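Local coordinates for major pilin protein fimA (Silicibacter pomeroyi, PDB 2IMH), which is of unknown function but belongs to the DUF1028 family, with a layered alpha/beta architecture that is probably of the Ntn-hydrolase type, at residues A9-T14 / L140-R145; G15-A20 / L169-D174; D36-M41 / H60-S65; G93-F98 / S114-G119; G129-A134 / A148-A153. All blocks are in the same frame, centred on the assembly; numbering follows the deposited sequence.

Interaction 1: A9-T14 / L140-R145; sequences AHDPET and LTFERR
Aromatic packing accounts for most of this contact. The F142 ring, its CG anti to the backbone N, is covered on one face by D11, a side chain short enough to set its CB over the ring in a CH-pi contact 3.7 Å from the ring centroid. D11 is also anti about chi1, so the two side chains slide past each other in opposite directions, and the carboxylate lies almost parallel to the ring, 13° between the planes. At the rim, A9 CB meets F142 CE1 at 3.8 Å, while A9 O sits at the ring edge, 3.4 Å from F142 CZ.

The ring thus fastens the first turn of helix 142-155, which follows T141 at the N-cap position, to the end of strand 4-11; this is helix-on-sheet packing in a layered alpha/beta fold, with F135 of helix 126-137 and V170 of strand 165-172, two strands along the sheet, also touching F142. An alanine in place of F142 would probably leave this helix start poorly seated, since both the face under D11 CB and the edge against A9 would be gone.

Charge adds a looser grip. The R145 chain bends at chi2 and chi3, and its NH1 forms a salt bridge to D11 OD1, a weak hydrogen bond of 3.4 Å. The same NH1 binds weakly to a water that donates to H10 O at 2.7 Å, and NH2 makes a weak bond to L140 O. The other carboxylate oxygen is held more firmly: T14 OG1 donates to D11 OD2 at 2.7 Å, from above the carboxylate plane.

Interaction 2: G15-A20 / L169-D174; sequences GAIGGA and LVLHPD
I17 holds CG1 in the crowded position between backbone N and carbonyl carbon (chi1 56°), and L171 turns CG anti to its own carbonyl carbon (chi1 -51°); with these torsions the two chains cross obliquely, I17 CG1 lying 4.0 Å from L171 CB. They belong to an antiparallel ladder of strands 16-23 and 165-172 inside a six-stranded sheet, one strand in from the 175-182 edge. I17 and L171 form a hydrogen-bonded pair gripped by two bonds: I17 N to L171 O at 3.0 Å, and L171 N to I17 O at 2.8 Å, the latter nearly straight. G19 and L169 repeat the pattern, with G19 N to L169 O also at 2.8 Å.

Between them G18 faces V170 in a non-hydrogen-bonded pair, CA to CA only 4.1 Å. A side chain on G18 would clash with both L169 O and V170 CG2, so glycine lets the strands come this close. The branched residues I17 and L171 project from the other face, where L37 touches both and M41 touches I17.

Beyond the ladder, H172 keeps CG anti to its backbone N, which sets CD2 near A16 N at 3.7 Å. Its ND1 accepts from D174 N at 2.9 Å and its NE2 makes a weak hydrogen bond to T14 O, consistent with a neutral ring protonated at NE2. An alanine at H172 would be likely to loosen the turn into D174 and its tie to the T14 loop, for both ring nitrogens would be lost. The imidazole is covered on one face by P173, whose CD sits 3.2 Å above the plane, over the ring centre.

Interaction 3: D36-M41 / H60-S65; sequences DLNAGM and HLRDGS
The tightest contacts lie at the partly open rim, where R62, itself partly exposed, is gripped by the turn opposite. Its chain is extended from CG to NE, and NE donates to OD1 of the exposed N38 over a very short 2.5 Å, with N38 OD1 in the guanidinium plane; the amide itself is turned perpendicular to that plane. NH1 forms a salt bridge to D36 OD2 at 2.9 Å, approaching from above the carboxylate, so two neighbouring N-H groups bind two residues of one turn. Q59 OE1 takes NH2. Over one face of the guanidinium, A39 CB packs against R62 CG at 3.4 Å, a closeness that suits a small methyl.

The acceptors are held in place by the turn that joins strands 33-36 and 40-45. D36 OD1 accepts from N38 N, an Asx turn, and A39 and G40 both face D36 in a classic beta bulge, with A39 N and G40 N both donating to D36 O. G40 has a positive phi (136°) that a side chain would make awkward, and a CB there would also press on L61 CD1.

The buried A39 and G40 face L61 more loosely: its CD1 rests 3.7 Å from A39 O and its CB 4.4 Å from A39 CB. The exposed end of helix 51-62, at D63 and G64, closes in a Schellman motif: G64, at positive phi, allows S65 N to bond to H60 O at 3.0 Å and G64 N to L61 O.

Interaction 4: G93-F98 / S114-G119; sequences GNAAAF and SGIASG
I116 carries this contact, and its torsions explain how. With CG1 anti to the backbone N (chi1 -173°) and the chain extended again at chi2 (168°), CD1 is thrown far forward along the opposing strand, while CG2 takes the crowded position between N and the carbonyl carbon. The residue therefore touches with two branches: CB and CG2 both meet A95 CB at 3.7 Å, and CD1 reaches on to A97 CB at 3.6 Å and to the backbone at A96 C, 3.4 Å away. A95 and A97, two residues apart, send their methyls the same way, toward I116, whereas A96 turns its own to the opposite side of the strand, where P67 of helix 67-76 covers it. Small methyls suit this close approach.

The strands belong to different sheets: 95-99 is an edge strand of the four-stranded sheet and 115-120 lies inside the six-stranded one. The two sheets are packed face to face as in a sandwich, and here the short segments run nearly parallel, 19° apart, their axes 6.7 Å from each other. Each strand makes backbone hydrogen bonds within its own sheet, A96 with A88 and I116 with L8, and the sheets meet chiefly through side chains.

Separation grows along the pair. G93 and S114 have their CA atoms 4.7 Å apart, A97 and S118 7.5 Å. At the close end G93 suits its place because it adopts a positive phi at which a CB would strike the carbonyl of the residue before, and its O stands 3.8 Å from G115 N.

Interaction 5: G129-A134 / A148-A153; sequences GAMTEA and AALIAA
A130 O is gripped by one hydrogen bond, the helical one from A134 N at 2.9 Å, and a methyl of the neighbouring helix, A152 CB, is laid against it at 3.5 Å. The same happens in the other direction, where A148 O receives A152 N and is touched by A134 CB. Both carbonyls lie in a helical hairpin: helices 126-137 and 142-155 follow each other in the chain and pack antiparallel, their short segments 150° apart in direction and only 7.5 Å between axes.

Alanine makes this closeness possible. A130 and A134, one turn apart, face A152, and A134 CB to A152 CB at 3.4 Å is tighter than a usual carbon contact. Along this face, lined by A130, A134 and A152, methyls meet the other helix's backbone directly.

Along one side of the interface, toward the six-stranded sheet, the buried selenomethionine M131 lies against helix 142-155. Its CG lies anti to the backbone N (chi1 -172°), the chain stays extended at chi2 and bends at chi3. CG rests 3.8 Å from A149 CB and CB 4.0 Å from A153 CB, so two alanines one helix turn apart flank it. F5 and I7 of strand 4-11 touch M131 as well, which fastens the hairpin to the sheet; a long unbranched chain, methionine in the native sequence, can follow the seam between helix and sheet. At its tip, M131 CE lies 3.8 Å from L150 CD2, the two chains side by side and pointing the same way.

The five contacts build a layered fold. Interactions 1 and 2, centres about 8 Å apart, share the six-stranded sheet and touch through neighbouring strands 4-11 and 16-23. Strand 115-120 of interaction 4 joins it on the other side of 4-11. Segments 36-41 and 93-98 belong to the four-stranded sheet. Interaction 5 shares helix 142-155 with interaction 1 and lies about 26 Å, centre to centre, from interaction 3, on opposite sides of the chain's centre. Along the sequence, interactions 3 and 4 nest within the loops closed by 1 and 2, so residues distant in sequence join both sheets and flanking helices into one body, an arrangement consistent with an Ntn-hydrolase-like fold.

Interaction 1: A9-T14 / L140-R145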
# COMPACT_ATOMS: atom_id res chain seq x y z
N ALA A 9 4.10 -2.47 4.17
CA ALA A 9 5.34 -3.13 4.56
C ALA A 9 6.55 -2.25 4.36
O ALA A 9 6.52 -1.34 3.54
CB ALA A 9 5.52 -4.44 3.76
N HIS A 10 7.60 -2.57 5.12
CA HIS A 10 8.92 -1.96 5.01
C HIS A 10 9.86 -3.03 4.43
O HIS A 10 9.74 -4.22 4.76
CB HIS A 10 9.34 -1.50 6.44
CG HIS A 10 10.80 -1.22 6.62
ND1 HIS A 10 11.51 -0.36 5.82
CD2 HIS A 10 11.66 -1.61 7.60
CE1 HIS A 10 12.76 -0.28 6.25
NE2 HIS A 10 12.87 -1.02 7.34
N ASP A 11 10.76 -2.60 3.55
CA ASP A 11 11.77 -3.49 2.98
C ASP A 11 13.12 -3.14 3.63
O ASP A 11 13.78 -2.21 3.19
CB ASP A 11 11.85 -3.28 1.47
CG ASP A 11 12.84 -4.21 0.79
OD1 ASP A 11 12.91 -5.39 1.17
OD2 ASP A 11 13.54 -3.76 -0.14
N PRO A 12 13.49 -3.86 4.70
CA PRO A 12 14.66 -3.45 5.48
C PRO A 12 15.93 -3.29 4.66
O PRO A 12 16.66 -2.32 4.86
CB PRO A 12 14.80 -4.57 6.50
CG PRO A 12 13.42 -5.07 6.69
CD PRO A 12 12.84 -5.05 5.29
N GLU A 13 16.18 -4.22 3.74
CA GLU A 13 17.42 -4.19 2.96
C GLU A 13 17.65 -2.84 2.26
O GLU A 13 18.77 -2.31 2.26
CB GLU A 13 17.47 -5.35 1.95
CG GLU A 13 18.60 -5.21 0.92
CD GLU A 13 18.95 -6.50 0.19
OE1 GLU A 13 18.11 -7.43 0.12
OE2 GLU A 13 20.10 -6.59 -0.32
N THR A 14 16.58 -2.27 1.69
CA THR A 14 16.69 -1.02 0.91
C THR A 14 16.19 0.23 1.63
O THR A 14 16.58 1.36 1.29
CB THR A 14 15.96 -1.12 -0.43
OG1 THR A 14 14.53 -1.20 -0.20
CG2 THR A 14 16.42 -2.36 -1.21
N LEU A 140 10.95 -13.28 -3.02
CA LEU A 140 11.01 -12.48 -4.24
C LEU A 140 11.35 -11.02 -3.90
O LEU A 140 11.50 -10.67 -2.73
CB LEU A 140 9.69 -12.59 -5.01
CG LEU A 140 9.22 -14.00 -5.39
CD1 LEU A 140 7.92 -13.93 -6.17
CD2 LEU A 140 10.30 -14.77 -6.17
N THR A 141 11.48 -10.19 -4.93
CA THR A 141 11.72 -8.75 -4.76
C THR A 141 10.53 -8.15 -4.01
O THR A 141 9.42 -8.68 -4.11
CB THR A 141 11.90 -8.02 -6.12
OG1 THR A 141 10.69 -8.11 -6.88
CG2 THR A 141 13.04 -8.64 -6.93
N PHE A 142 10.77 -7.08 -3.25
CA PHE A 142 9.75 -6.44 -2.40
C PHE A 142 8.40 -6.29 -3.10
O PHE A 142 7.36 -6.69 -2.57
CB PHE A 142 10.28 -5.09 -1.95
CG PHE A 142 9.37 -4.31 -1.03
CD1 PHE A 142 8.91 -4.86 0.16
CD2 PHE A 142 9.05 -3.00 -1.32
CE1 PHE A 142 8.11 -4.12 1.02
CE2 PHE A 142 8.25 -2.25 -0.45
CZ PHE A 142 7.77 -2.81 0.70
N GLU A 143 8.42 -5.72 -4.31
CA GLU A 143 7.19 -5.48 -5.07
C GLU A 143 6.41 -6.76 -5.37
O GLU A 143 5.19 -6.77 -5.31
CB GLU A 143 7.51 -4.76 -6.37
CG GLU A 143 8.10 -3.37 -6.16
CD GLU A 143 9.61 -3.35 -5.88
OE1 GLU A 143 10.26 -4.41 -5.80
OE2 GLU A 143 10.14 -2.23 -5.75
N ARG A 144 7.14 -7.83 -5.71
CA ARG A 144 6.51 -9.11 -6.01
C ARG A 144 5.97 -9.78 -4.76
O ARG A 144 5.04 -10.57 -4.85
CB ARG A 144 7.48 -10.04 -6.75
CG ARG A 144 7.84 -9.57 -8.15
CD ARG A 144 8.90 -10.50 -8.80
NE ARG A 144 8.30 -11.79 -9.17
CZ ARG A 144 8.97 -12.90 -9.49
NH1 ARG A 144 10.31 -12.91 -9.52
NH2 ARG A 144 8.30 -14.01 -9.80
N ARG A 145 6.55 -9.45 -3.60
CA ARG A 145 6.04 -9.95 -2.31
C ARG A 145 4.68 -9.33 -2.04
O ARG A 145 3.76 -10.02 -1.59
CB ARG A 145 7.02 -9.62 -1.18
CG ARG A 145 8.05 -10.71 -0.92
CD ARG A 145 9.44 -10.16 -0.64
NE ARG A 145 9.54 -9.31 0.55
CZ ARG A 145 10.54 -8.46 0.76
NH1 ARG A 145 10.57 -7.72 1.86
NH2 ARG A 145 11.50 -8.33 -0.14
O HOH W 1 9.73 -6.90 4.33

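Interaction 2: G15-A20 / L169-D174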
# COMPACT_ATOMS: atom_id res chain seq x y z
N GLY A 15 15.32 0.04 2.61
CA GLY A 15 14.69 1.16 3.28
C GLY A 15 13.45 1.59 2.52
O GLY A 15 12.78 2.55 2.93
N ALA A 16 13.13 0.89 1.43
CA ALA A 16 11.87 1.18 0.72
C ALA A 16 10.70 0.93 1.64
O ALA A 16 10.76 0.08 2.54
CB ALA A 16 11.73 0.34 -0.52
N ILE A 17 9.63 1.67 1.40
CA ILE A 17 8.35 1.44 2.09
C ILE A 17 7.29 1.25 1.01
O ILE A 17 7.43 1.75 -0.12
CB ILE A 17 7.99 2.60 3.05
CG1 ILE A 17 7.95 3.96 2.33
CG2 ILE A 17 8.94 2.58 4.26
CD1 ILE A 17 7.40 5.12 3.21
N GLY A 18 6.25 0.49 1.32
CA GLY A 18 5.21 0.31 0.32
C GLY A 18 3.92 -0.26 0.84
O GLY A 18 3.78 -0.53 2.03
N GLY A 19 2.98 -0.41 -0.07
CA GLY A 19 1.69 -1.01 0.28
C GLY A 19 1.00 -1.48 -0.97
O GLY A 19 1.38 -1.10 -2.09
N ALA A 20 -0.02 -2.31 -0.79
CA ALA A 20 -0.82 -2.80 -1.90
C ALA A 20 -2.21 -3.08 -1.40
O ALA A 20 -2.40 -3.38 -0.22
CB ALA A 20 -0.21 -4.03 -2.48
N LEU A 169 1.85 0.94 -4.14
CA LEU A 169 2.56 2.19 -3.97
C LEU A 169 3.87 1.83 -3.30
O LEU A 169 3.86 1.25 -2.20
CB LEU A 169 1.76 3.15 -3.10
CG LEU A 169 2.47 4.47 -2.77
CD1 LEU A 169 2.66 5.27 -4.06
CD2 LEU A 169 1.72 5.30 -1.71
N VAL A 170 4.99 2.19 -3.93
CA VAL A 170 6.31 1.92 -3.33
C VAL A 170 7.20 3.14 -3.46
O VAL A 170 7.29 3.75 -4.53
CB VAL A 170 7.00 0.68 -3.97
CG1 VAL A 170 8.44 0.49 -3.39
CG2 VAL A 170 6.14 -0.59 -3.75
N LEU A 171 7.86 3.47 -2.35
CA LEU A 171 8.68 4.68 -2.25
C LEU A 171 10.08 4.34 -1.78
O LEU A 171 10.27 3.50 -0.91
CB LEU A 171 8.07 5.67 -1.25
CG LEU A 171 6.58 6.03 -1.42
CD1 LEU A 171 6.15 6.99 -0.31
CD2 LEU A 171 6.34 6.64 -2.80
N HIS A 172 11.07 5.04 -2.33
CA HIS A 172 12.46 4.87 -1.92
C HIS A 172 13.19 6.16 -2.31
O HIS A 172 12.90 6.72 -3.36
CB HIS A 172 13.09 3.71 -2.66
CG HIS A 172 14.50 3.44 -2.24
ND1 HIS A 172 15.58 4.10 -2.79
CD2 HIS A 172 15.00 2.61 -1.29
CE1 HIS A 172 16.69 3.68 -2.20
NE2 HIS A 172 16.36 2.77 -1.30
N PRO A 173 14.14 6.62 -1.48
CA PRO A 173 14.75 7.93 -1.77
C PRO A 173 15.54 8.03 -3.08
O PRO A 173 15.76 9.14 -3.56
CB PRO A 173 15.71 8.15 -0.60
CG PRO A 173 15.99 6.79 -0.07
CD PRO A 173 14.71 6.02 -0.26
N ASP A 174 15.98 6.89 -3.63
CA ASP A 174 16.77 6.89 -4.87
C ASP A 174 15.92 6.62 -6.11
O ASP A 174 16.45 6.46 -7.21
CB ASP A 174 17.88 5.82 -4.80
CG ASP A 174 18.87 6.07 -3.67
OD1 ASP A 174 19.01 7.24 -3.23
OD2 ASP A 174 19.50 5.09 -3.23

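Interaction 3: D36-M41 / H60-S65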
# COMPACT_ATOMS: atom_id res chain seq x y z
N ASP A 36 4.87 8.50 2.66
CA ASP A 36 5.86 9.57 2.56
C ASP A 36 7.14 9.08 3.23
O ASP A 36 7.11 8.55 4.35
CB ASP A 36 5.35 10.85 3.24
CG ASP A 36 6.16 12.08 2.87
OD1 ASP A 36 7.40 11.99 2.75
OD2 ASP A 36 5.53 13.16 2.71
N LEU A 37 8.25 9.21 2.51
CA LEU A 37 9.54 8.78 3.01
C LEU A 37 9.98 9.53 4.27
O LEU A 37 10.92 9.10 4.95
CB LEU A 37 10.60 8.87 1.92
CG LEU A 37 10.44 7.89 0.76
CD1 LEU A 37 11.34 8.34 -0.38
CD2 LEU A 37 10.82 6.47 1.21
N ASN A 38 9.26 10.60 4.60
CA ASN A 38 9.53 11.30 5.84
C ASN A 38 8.57 10.91 6.98
O ASN A 38 8.54 11.57 8.03
CB ASN A 38 9.53 12.82 5.61
CG ASN A 38 8.15 13.37 5.30
OD1 ASN A 38 7.12 12.76 5.60
ND2 ASN A 38 8.12 14.56 4.71
N ALA A 39 7.81 9.84 6.78
CA ALA A 39 6.76 9.49 7.74
C ALA A 39 6.53 7.97 7.87
O ALA A 39 6.58 7.40 8.98
CB ALA A 39 5.45 10.18 7.34
N GLY A 40 6.27 7.32 6.75
CA GLY A 40 5.80 5.92 6.76
C GLY A 40 4.65 5.73 5.78
O GLY A 40 4.53 6.50 4.81
N MSE A 41 3.82 4.72 6.03
CA MSE A 41 2.73 4.35 5.12
C MSE A 41 1.40 4.36 5.86
O MSE A 41 1.36 4.10 7.07
CB MSE A 41 2.95 2.93 4.58
CG MSE A 41 4.15 2.74 3.67
SE MSE A 41 4.00 3.61 1.91
CE MSE A 41 2.28 2.82 1.33
N HIS A 60 1.11 12.67 12.05
CA HIS A 60 1.43 12.29 13.43
C HIS A 60 2.72 11.49 13.52
O HIS A 60 3.48 11.66 14.47
CB HIS A 60 0.28 11.55 14.10
CG HIS A 60 -0.90 12.43 14.39
ND1 HIS A 60 -1.00 13.18 15.54
CD2 HIS A 60 -2.01 12.71 13.66
CE1 HIS A 60 -2.13 13.86 15.52
NE2 HIS A 60 -2.76 13.59 14.39
N LEU A 61 2.94 10.60 12.57
CA LEU A 61 4.21 9.86 12.47
C LEU A 61 5.41 10.80 12.25
O LEU A 61 6.47 10.61 12.88
CB LEU A 61 4.15 8.84 11.35
CG LEU A 61 3.26 7.61 11.57
CD1 LEU A 61 3.21 6.73 10.29
CD2 LEU A 61 3.65 6.79 12.80
N ARG A 62 5.27 11.77 11.34
CA ARG A 62 6.35 12.71 11.06
C ARG A 62 6.73 13.43 12.34
O ARG A 62 7.88 13.72 12.56
CB ARG A 62 5.94 13.79 10.07
CG ARG A 62 5.70 13.33 8.68
CD ARG A 62 5.44 14.50 7.74
NE ARG A 62 5.04 13.94 6.45
CZ ARG A 62 3.79 13.85 6.02
NH1 ARG A 62 3.55 13.29 4.84
NH2 ARG A 62 2.78 14.34 6.74
N ASP A 63 5.71 13.73 13.15
CA ASP A 63 5.89 14.52 14.36
C ASP A 63 6.27 13.67 15.58
O ASP A 63 6.28 14.17 16.71
CB ASP A 63 4.65 15.37 14.61
CG ASP A 63 4.49 16.50 13.59
OD1 ASP A 63 5.51 16.95 12.99
OD2 ASP A 63 3.35 16.95 13.39
N GLY A 64 6.61 12.41 15.37
CA GLY A 64 7.20 11.58 16.43
C GLY A 64 6.26 10.75 17.28
O GLY A 64 6.62 10.37 18.40
N SER A 65 5.06 10.47 16.77
CA SER A 65 4.14 9.54 17.43
C SER A 65 4.43 8.10 17.03
O SER A 65 4.63 7.81 15.85
CB SER A 65 2.69 9.84 17.06
OG SER A 65 2.23 11.07 17.57

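Interaction 4: G93-F98 / S114-G119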
# COMPACT_ATOMS: atom_id res chain seq x y z
N GLY A 93 9.02 -0.01 10.33
CA GLY A 93 8.14 -1.16 10.19
C GLY A 93 7.20 -1.41 11.36
O GLY A 93 6.44 -2.38 11.34
N ASN A 94 7.26 -0.55 12.38
CA ASN A 94 6.30 -0.59 13.48
C ASN A 94 4.93 -0.19 12.96
O ASN A 94 4.84 0.72 12.15
CB ASN A 94 6.75 0.40 14.56
CG ASN A 94 8.12 0.07 15.06
OD1 ASN A 94 8.31 -0.96 15.72
ND2 ASN A 94 9.09 0.89 14.70
N ALA A 95 3.89 -0.87 13.42
CA ALA A 95 2.55 -0.66 12.81
C ALA A 95 1.42 -0.85 13.79
O ALA A 95 1.56 -1.55 14.79
CB ALA A 95 2.37 -1.59 11.64
N ALA A 96 0.28 -0.24 13.47
CA ALA A 96 -0.92 -0.39 14.27
C ALA A 96 -2.14 -0.18 13.39
O ALA A 96 -2.06 0.51 12.37
CB ALA A 96 -0.93 0.63 15.37
N ALA A 97 -3.26 -0.73 13.81
CA ALA A 97 -4.52 -0.54 13.11
C ALA A 97 -5.66 -0.24 14.07
O ALA A 97 -5.63 -0.60 15.25
CB ALA A 97 -4.85 -1.77 12.27
N PHE A 98 -6.67 0.43 13.53
CA PHE A 98 -7.95 0.59 14.20
C PHE A 98 -9.03 0.01 13.27
O PHE A 98 -9.03 0.30 12.06
CB PHE A 98 -8.24 2.07 14.45
CG PHE A 98 -9.67 2.35 14.82
CD1 PHE A 98 -10.08 2.27 16.15
CD2 PHE A 98 -10.61 2.68 13.84
CE1 PHE A 98 -11.42 2.51 16.50
CE2 PHE A 98 -11.95 2.92 14.17
CZ PHE A 98 -12.35 2.82 15.51
N SER A 114 7.51 -6.83 9.65
CA SER A 114 7.84 -5.64 8.86
C SER A 114 6.63 -5.01 8.20
O SER A 114 6.73 -4.47 7.10
CB SER A 114 8.85 -6.01 7.78
OG SER A 114 8.25 -6.88 6.83
N GLY A 115 5.48 -5.05 8.87
CA GLY A 115 4.25 -4.53 8.28
C GLY A 115 2.95 -4.90 8.94
O GLY A 115 2.93 -5.37 10.08
N ILE A 116 1.86 -4.69 8.21
CA ILE A 116 0.51 -4.88 8.76
C ILE A 116 -0.47 -5.12 7.61
O ILE A 116 -0.43 -4.44 6.59
CB ILE A 116 0.07 -3.68 9.66
CG1 ILE A 116 -1.27 -3.95 10.36
CG2 ILE A 116 -0.01 -2.36 8.86
CD1 ILE A 116 -1.57 -2.94 11.46
N ALA A 117 -1.33 -6.12 7.79
CA ALA A 117 -2.39 -6.42 6.85
C ALA A 117 -3.70 -6.04 7.54
O ALA A 117 -3.84 -6.26 8.74
CB ALA A 117 -2.38 -7.90 6.55
N SER A 118 -4.65 -5.47 6.80
CA SER A 118 -5.99 -5.17 7.36
C SER A 118 -7.06 -5.30 6.31
O SER A 118 -6.80 -5.18 5.12
CB SER A 118 -6.03 -3.78 8.01
OG SER A 118 -5.73 -2.75 7.07
N GLY A 119 -8.29 -5.55 6.73
CA GLY A 119 -9.35 -5.68 5.74
C GLY A 119 -10.71 -5.72 6.38
O GLY A 119 -10.82 -5.79 7.61

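Interaction 5: G129-A134 / A148-A153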
# COMPACT_ATOMS: atom_id res chain seq x y z
N GLY A 129 -4.60 -13.81 7.33
CA GLY A 129 -3.56 -14.79 7.63
C GLY A 129 -2.83 -15.23 6.37
O GLY A 129 -1.59 -15.27 6.35
N ALA A 130 -3.59 -15.56 5.31
CA ALA A 130 -2.99 -16.03 4.06
C ALA A 130 -2.18 -14.92 3.40
O ALA A 130 -1.08 -15.15 2.89
CB ALA A 130 -4.06 -16.54 3.08
N MSE A 131 -2.73 -13.70 3.45
CA MSE A 131 -2.03 -12.52 2.93
C MSE A 131 -0.66 -12.36 3.61
O MSE A 131 0.36 -12.17 2.95
CB MSE A 131 -2.88 -11.29 3.21
CG MSE A 131 -2.36 -10.04 2.57
SE MSE A 131 -3.59 -8.59 2.88
CE MSE A 131 -3.34 -7.71 1.15
N THR A 132 -0.66 -12.42 4.94
CA THR A 132 0.56 -12.23 5.73
C THR A 132 1.57 -13.35 5.46
O THR A 132 2.75 -13.10 5.16
CB THR A 132 0.20 -12.22 7.23
OG1 THR A 132 -0.68 -11.11 7.51
CG2 THR A 132 1.45 -12.10 8.09
N GLU A 133 1.11 -14.59 5.57
CA GLU A 133 1.97 -15.74 5.28
C GLU A 133 2.63 -15.61 3.90
O GLU A 133 3.83 -15.84 3.76
CB GLU A 133 1.16 -17.04 5.35
CG GLU A 133 1.95 -18.31 4.99
CD GLU A 133 1.08 -19.57 4.90
OE1 GLU A 133 -0.16 -19.48 5.03
OE2 GLU A 133 1.65 -20.66 4.69
N ALA A 134 1.85 -15.25 2.88
CA ALA A 134 2.39 -15.09 1.53
C ALA A 134 3.47 -14.02 1.46
O ALA A 134 4.53 -14.24 0.86
CB ALA A 134 1.29 -14.82 0.52
N ALA A 148 2.25 -11.01 -4.31
CA ALA A 148 1.98 -12.35 -3.78
C ALA A 148 0.94 -12.28 -2.66
O ALA A 148 0.04 -13.13 -2.58
CB ALA A 148 3.25 -12.97 -3.28
N ALA A 149 1.06 -11.26 -1.81
CA ALA A 149 0.10 -11.02 -0.74
C ALA A 149 -1.32 -10.79 -1.25
O ALA A 149 -2.26 -11.38 -0.72
CB ALA A 149 0.56 -9.87 0.15
N LEU A 150 -1.47 -9.94 -2.27
CA LEU A 150 -2.80 -9.70 -2.86
C LEU A 150 -3.41 -10.99 -3.42
O LEU A 150 -4.58 -11.29 -3.20
CB LEU A 150 -2.72 -8.67 -3.98
CG LEU A 150 -2.37 -7.23 -3.61
CD1 LEU A 150 -2.46 -6.35 -4.86
CD2 LEU A 150 -3.30 -6.70 -2.50
N ILE A 151 -2.60 -11.73 -4.16
CA ILE A 151 -3.05 -13.00 -4.75
C ILE A 151 -3.49 -14.02 -3.68
O ILE A 151 -4.55 -14.65 -3.82
CB ILE A 151 -1.96 -13.56 -5.69
CG1 ILE A 151 -1.94 -12.74 -6.98
CG2 ILE A 151 -2.15 -15.06 -5.97
CD1 ILE A 151 -3.21 -12.88 -7.86
N ALA A 152 -2.71 -14.15 -2.61
CA ALA A 152 -3.06 -15.07 -1.52
C ALA A 152 -4.35 -14.62 -0.83
O ALA A 152 -5.17 -15.45 -0.44
CB ALA A 152 -1.92 -15.14 -0.50
N ALA A 153 -4.51 -13.32 -0.64
CA ALA A 153 -5.71 -12.80 0.02
C ALA A 153 -6.92 -13.10 -0.84
O ALA A 153 -7.97 -13.51 -0.33
CB ALA A 153 -5.59 -11.31 0.22